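Local coordinates for protein nucleoporin 53 (Pichia guilliermondii, PDB 3P3D) that probably serves as a structural component of the nuclear pore complex and is represented here by its RNA recognition motif (RRM) domain, at residues I33-F37 with F55-F59; F59-W64 with V101-Q105. One frame throughout, in Å; residues are numbered along the deposited sequence.

Contact 1. Residues I33-F37 with F55-F59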
loop_
_atom_site.group_PDB
_atom_site.type_symbol
_atom_site.label_atom_id
_atom_site.label_comp_id
_atom_site.label_asym_id
_atom_site.label_seq_id
_atom_site.Cartn_x
_atom_site.Cartn_y
_atom_site.Cartn_z
ATOM N N ILE A 33 -5.438 -0.777 8.288
ATOM C CA ILE A 33 -4.136 -1.267 7.871
ATOM C C ILE A 33 -3.369 -1.865 9.074
ATOM O O ILE A 33 -3.389 -1.304 10.169
ATOM C CB ILE A 33 -3.349 -0.145 7.148
ATOM C CG1 ILE A 33 -4.051 0.179 5.810
ATOM C CG2 ILE A 33 -1.897 -0.576 6.913
ATOM C CD1 ILE A 33 -3.496 1.370 5.067
ATOM N N LEU A 34 -2.709 -3.000 8.868
ATOM C CA LEU A 34 -2.057 -3.735 9.986
ATOM C C LEU A 34 -0.645 -3.242 10.281
ATOM O O LEU A 34 -0.252 -3.161 11.437
ATOM C CB LEU A 34 -1.987 -5.244 9.731
ATOM C CG LEU A 34 -3.280 -6.057 9.799
ATOM C CD1 LEU A 34 -2.884 -7.518 9.869
ATOM C CD2 LEU A 34 -4.170 -5.701 10.987
ATOM N N GLU A 35 0.114 -2.918 9.241
ATOM C CA GLU A 35 1.387 -2.270 9.434
ATOM C C GLU A 35 1.200 -1.054 10.340
ATOM O O GLU A 35 0.147 -0.397 10.297
ATOM C CB GLU A 35 1.983 -1.833 8.094
ATOM C CG GLU A 35 2.549 -2.944 7.232
ATOM C CD GLU A 35 1.511 -3.699 6.404
ATOM O OE1 GLU A 35 0.314 -3.319 6.425
ATOM O OE2 GLU A 35 1.891 -4.697 5.742
ATOM N N ASP A 36 2.227 -0.764 11.145
ATOM C CA ASP A 36 2.280 0.414 12.030
ATOM C C ASP A 36 2.967 1.610 11.355
ATOM O O ASP A 36 4.014 2.080 11.834
ATOM C CB ASP A 36 3.021 0.077 13.342
ATOM C CG ASP A 36 3.059 1.265 14.348
ATOM O OD1 ASP A 36 2.155 2.156 14.322
ATOM O OD2 ASP A 36 4.007 1.305 15.178
ATOM N N PHE A 37 2.390 2.114 10.256
ATOM C CA PHE A 37 2.931 3.321 9.611
ATOM C C PHE A 37 2.657 4.529 10.508
ATOM O O PHE A 37 1.581 4.645 11.107
ATOM C CB PHE A 37 2.328 3.560 8.216
ATOM C CG PHE A 37 2.635 2.477 7.230
ATOM C CD1 PHE A 37 3.906 2.331 6.717
ATOM C CD2 PHE A 37 1.654 1.591 6.820
ATOM C CE1 PHE A 37 4.191 1.323 5.814
ATOM C CE2 PHE A 37 1.932 0.592 5.919
ATOM C CZ PHE A 37 3.202 0.458 5.415
ATOM N N PHE A 55 0.665 -7.646 14.763
ATOM C CA PHE A 55 1.888 -7.086 14.197
ATOM C C PHE A 55 2.273 -7.735 12.860
ATOM O O PHE A 55 2.606 -8.931 12.804
ATOM C CB PHE A 55 3.069 -7.222 15.176
ATOM C CG PHE A 55 4.319 -6.502 14.716
ATOM C CD1 PHE A 55 4.605 -5.220 15.168
ATOM C CD2 PHE A 55 5.184 -7.090 13.793
ATOM C CE1 PHE A 55 5.749 -4.541 14.723
ATOM C CE2 PHE A 55 6.335 -6.420 13.347
ATOM C CZ PHE A 55 6.613 -5.145 13.810
ATOM N N VAL A 56 2.221 -6.932 11.792
ATOM C CA VAL A 56 2.897 -7.265 10.547
ATOM C C VAL A 56 4.043 -6.290 10.388
ATOM O O VAL A 56 3.926 -5.129 10.781
ATOM C CB VAL A 56 1.995 -7.177 9.312
ATOM C CG1 VAL A 56 0.865 -8.176 9.417
ATOM C CG2 VAL A 56 1.471 -5.768 9.131
ATOM N N PRO A 57 5.157 -6.760 9.819
ATOM C CA PRO A 57 6.313 -5.902 9.613
ATOM C C PRO A 57 6.204 -5.142 8.305
ATOM O O PRO A 57 5.584 -5.618 7.357
ATOM C CB PRO A 57 7.474 -6.895 9.551
ATOM C CG PRO A 57 6.845 -8.139 8.940
ATOM C CD PRO A 57 5.369 -8.116 9.276
ATOM N N ILE A 58 6.832 -3.977 8.266
ATOM C CA ILE A 58 6.764 -3.091 7.118
ATOM C C ILE A 58 7.748 -3.522 6.042
ATOM O O ILE A 58 8.947 -3.585 6.283
ATOM C CB ILE A 58 7.080 -1.643 7.540
ATOM C CG1 ILE A 58 6.005 -1.144 8.513
ATOM C CG2 ILE A 58 7.208 -0.738 6.326
ATOM C CD1 ILE A 58 6.274 0.237 9.080
ATOM N N PHE A 59 7.224 -3.838 4.863
ATOM C CA PHE A 59 8.028 -4.020 3.674
ATOM C C PHE A 59 7.774 -2.859 2.741
ATOM O O PHE A 59 6.634 -2.636 2.319
ATOM C CB PHE A 59 7.673 -5.315 2.972
ATOM C CG PHE A 59 8.333 -6.502 3.559
ATOM C CD1 PHE A 59 9.715 -6.650 3.464
ATOM C CD2 PHE A 59 7.592 -7.475 4.217
ATOM C CE1 PHE A 59 10.354 -7.746 4.012
ATOM C CE2 PHE A 59 8.223 -8.592 4.768
ATOM C CZ PHE A 59 9.611 -8.726 4.660
#
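Both segments are loop. Residues 56-59 are extended, while 33-37 bends at Leu34 and again at Asp36. Their CA atoms come closest at Glu35 and Val56, 5.3 Å apart. The segments share no hydrogen bonds. They meet by van der Waals packing, of side chain on side chain and on backbone. A weak bond from Phe37 N to Glu35 O, 3.4 Å, forms an inverse gamma turn centred on Asp36. Val56 sits at the centre of the contact. Its CG2 lies 3.5 Å from Leu34 CB, 3.2 Å from Glu35 N and 3.4 Å from Glu35 CD. The methyl thus fills the corner between the Leu34-Glu35 backbone and the folded Glu35 side chain. Glu35 OE2 is hydrogen-bonded to Thr68 OG1 on strand 64-68. Ile58 packs on the Phe37 ring, with Ile58 CG2 3.7 Å from Phe37 CE1; Ile58 CG1 is 4.1 Å from Glu35 CG. Asp36 itself turns its carboxylate to a salt bridge with Arg41. Backbone hydrogen bonds tie Leu34 to Thr68 and Phe59 to Lys66, so both segments are held to the same strand. This is loop-to-loop packing in an RRM, within the connection between helix 20-27 and edge strand 60-61, beside strand 64-68.

Contact 2. Residues F59-W64 with V101-Q105; sequences FSGNSW and VERLQ
Segment 59-64 holds the tight beta hairpin that joins strands 60-61 and 64-68. Phe59 is extended, Ser60 and Gly61 form a short, weakly bonded strand, and a type II beta turn runs from Gly61 to Trp64. Its central residues are Asn62 (-80/127) and Ser63, with positive phi (66/22). Gly61 N bonds to Trp64 O, 3.0 Å, pairing the strand ends that flank the turn. Residues 101-104 are the last turn of helix 98-104, and Gln105 follows, with Gln105 N bonded to Val101 O at 3.1 Å. The closest CA atoms are Phe59 and Val101, 7.9 Å apart, so side chains bridge the gap. Trp64 reaches toward the helix with chi1 p (73°) and chi2 -92°; Phe59 does so with chi1 m (-82°) and chi2 -67°. Val101, chi1 p, places CG2 3.3 Å from Trp64 CH2 and 4.1 Å from Phe59 CD1, thus touching both aromatic rings. Leu104, with chi1 m and chi2 t, lies over one face of the indole. Its CD1 stands 4.0 Å from the centroid of the six-membered ring, 16° off the normal, a CH-pi contact; Leu104 CB is 3.9 Å from Trp64 CZ2. Gln105 then runs along the ring edges with chi1 m and chi2 t. Gln105 CG is 4.3 Å from Trp64 CZ2, and Gln105 NE2 is 3.5 Å from Phe59 CD1, near the ring plane. Trp64 also touches Leu11 and Phe13 of strand 9-13. A C-terminal helix packed on the sheet is a known RRM elaboration. With no polar bond between them, the segments meet by apolar and CH-pi packing, and the Gln105 amide lies at the Phe59 ring edge.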
loop_
_atom_site.group_PDB
_atom_site.type_symbol
_atom_site.label_atom_id
_atom_site.label_comp_id
_atom_site.label_asym_id
_atom_site.label_seq_id
_atom_site.Cartn_x
_atom_site.Cartn_y
_atom_site.Cartn_z
ATOM N N PHE A 59 7.224 -3.838 4.863
ATOM C CA PHE A 59 8.028 -4.020 3.674
ATOM C C PHE A 59 7.774 -2.859 2.741
ATOM O O PHE A 59 6.634 -2.636 2.319
ATOM C CB PHE A 59 7.673 -5.315 2.972
ATOM C CG PHE A 59 8.333 -6.502 3.559
ATOM C CD1 PHE A 59 9.715 -6.650 3.464
ATOM C CD2 PHE A 59 7.592 -7.475 4.217
ATOM C CE1 PHE A 59 10.354 -7.746 4.012
ATOM C CE2 PHE A 59 8.223 -8.592 4.768
ATOM C CZ PHE A 59 9.611 -8.726 4.660
ATOM N N SER A 60 8.830 -2.116 2.431
ATOM C CA SER A 60 8.732 -0.992 1.513
ATOM C C SER A 60 10.105 -0.670 0.961
ATOM O O SER A 60 11.118 -1.161 1.458
ATOM C CB SER A 60 8.098 0.246 2.171
ATOM O OG SER A 60 8.904 0.818 3.182
ATOM N N GLY A 61 10.119 0.122 -0.099
ATOM C CA GLY A 61 11.340 0.569 -0.721
ATOM C C GLY A 61 11.022 1.917 -1.298
ATOM O O GLY A 61 10.046 2.548 -0.895
ATOM N N ASN A 62 11.833 2.370 -2.242
ATOM C CA ASN A 62 11.552 3.630 -2.901
ATOM C C ASN A 62 10.489 3.372 -3.970
ATOM O O ASN A 62 10.639 2.462 -4.793
ATOM C CB ASN A 62 12.835 4.267 -3.471
ATOM C CG ASN A 62 13.671 4.969 -2.380
ATOM O OD1 ASN A 62 13.737 6.208 -2.325
ATOM N ND2 ASN A 62 14.281 4.171 -1.485
ATOM N N SER A 63 9.407 4.154 -3.908
ATOM C CA SER A 63 8.250 4.018 -4.796
ATOM C C SER A 63 7.408 2.731 -4.657
ATOM O O SER A 63 6.682 2.375 -5.578
ATOM C CB SER A 63 8.663 4.218 -6.264
ATOM O OG SER A 63 9.161 5.528 -6.461
ATOM N N TRP A 64 7.469 2.042 -3.527
ATOM C CA TRP A 64 6.543 0.922 -3.320
ATOM C C TRP A 64 6.377 0.565 -1.855
ATOM O O TRP A 64 7.302 0.712 -1.079
ATOM C CB TRP A 64 6.953 -0.322 -4.137
ATOM C CG TRP A 64 8.156 -1.057 -3.619
ATOM C CD1 TRP A 64 9.468 -0.858 -3.979
ATOM C CD2 TRP A 64 8.164 -2.113 -2.653
ATOM N NE1 TRP A 64 10.281 -1.722 -3.294
ATOM C CE2 TRP A 64 9.510 -2.506 -2.474
ATOM C CE3 TRP A 64 7.161 -2.774 -1.925
ATOM C CZ2 TRP A 64 9.883 -3.525 -1.587
ATOM C CZ3 TRP A 64 7.529 -3.787 -1.052
ATOM C CH2 TRP A 64 8.878 -4.153 -0.888
ATOM N N VAL A 101 8.259 -9.133 -3.814
ATOM C CA VAL A 101 8.992 -8.373 -2.810
ATOM C C VAL A 101 10.468 -8.815 -2.767
ATOM O O VAL A 101 11.363 -7.980 -2.581
ATOM C CB VAL A 101 8.360 -8.463 -1.415
ATOM C CG1 VAL A 101 8.598 -9.824 -0.807
ATOM C CG2 VAL A 101 8.960 -7.439 -0.512
ATOM N N GLU A 102 10.714 -10.116 -2.964
ATOM C CA GLU A 102 12.085 -10.658 -3.023
ATOM C C GLU A 102 12.898 -10.039 -4.170
ATOM O O GLU A 102 14.026 -9.597 -3.963
ATOM C CB GLU A 102 12.075 -12.200 -3.154
ATOM N N ARG A 103 12.319 -10.006 -5.373
ATOM C CA ARG A 103 12.996 -9.396 -6.535
ATOM C C ARG A 103 13.261 -7.888 -6.343
ATOM O O ARG A 103 14.223 -7.356 -6.902
ATOM C CB ARG A 103 12.198 -9.585 -7.828
ATOM C CG ARG A 103 11.656 -10.980 -8.081
ATOM C CD ARG A 103 11.250 -11.163 -9.537
ATOM N NE ARG A 103 12.399 -11.622 -10.310
ATOM C CZ ARG A 103 12.789 -12.899 -10.427
ATOM N NH1 ARG A 103 12.110 -13.886 -9.837
ATOM N NH2 ARG A 103 13.874 -13.196 -11.149
ATOM N N LEU A 104 12.410 -7.208 -5.570
ATOM C CA LEU A 104 12.573 -5.772 -5.296
ATOM C C LEU A 104 13.688 -5.492 -4.289
ATOM O O LEU A 104 14.325 -4.435 -4.345
ATOM C CB LEU A 104 11.250 -5.158 -4.824
ATOM C CG LEU A 104 10.162 -5.156 -5.910
ATOM C CD1 LEU A 104 8.756 -5.099 -5.305
ATOM C CD2 LEU A 104 10.399 -4.011 -6.886
ATOM N N GLN A 105 13.922 -6.431 -3.372
ATOM C CA GLN A 105 15.063 -6.369 -2.449
ATOM C C GLN A 105 16.139 -7.385 -2.858
ATOM O O GLN A 105 17.164 -7.028 -3.443
ATOM C CB GLN A 105 14.595 -6.649 -1.020
ATOM C CG GLN A 105 13.366 -5.837 -0.594
ATOM C CD GLN A 105 12.779 -6.316 0.725
ATOM O OE1 GLN A 105 12.731 -7.523 1.005
ATOM N NE2 GLN A 105 12.317 -5.367 1.542
#

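How the contacts relate
The two contacts follow each other along the chain and share Phe59. Their centres are about 14 Å apart, and their segments touch nowhere else. Contact 1 ends where the loop leads into strand 60-61; contact 2 begins there and reaches helix 98-104. Phe59 belongs to contact 2 by its ring and makes no direct contact with 33-37. Strand 64-68 is common ground: it bonds to Leu34 and Phe59 through Thr68 and Lys66, and it supplies Trp64 to contact 2. Contact 1 therefore joins loop to loop beside the sheet, whereas contact 2 joins sheet to helix. Their centres lie about 10 and 11 Å from the chain centre.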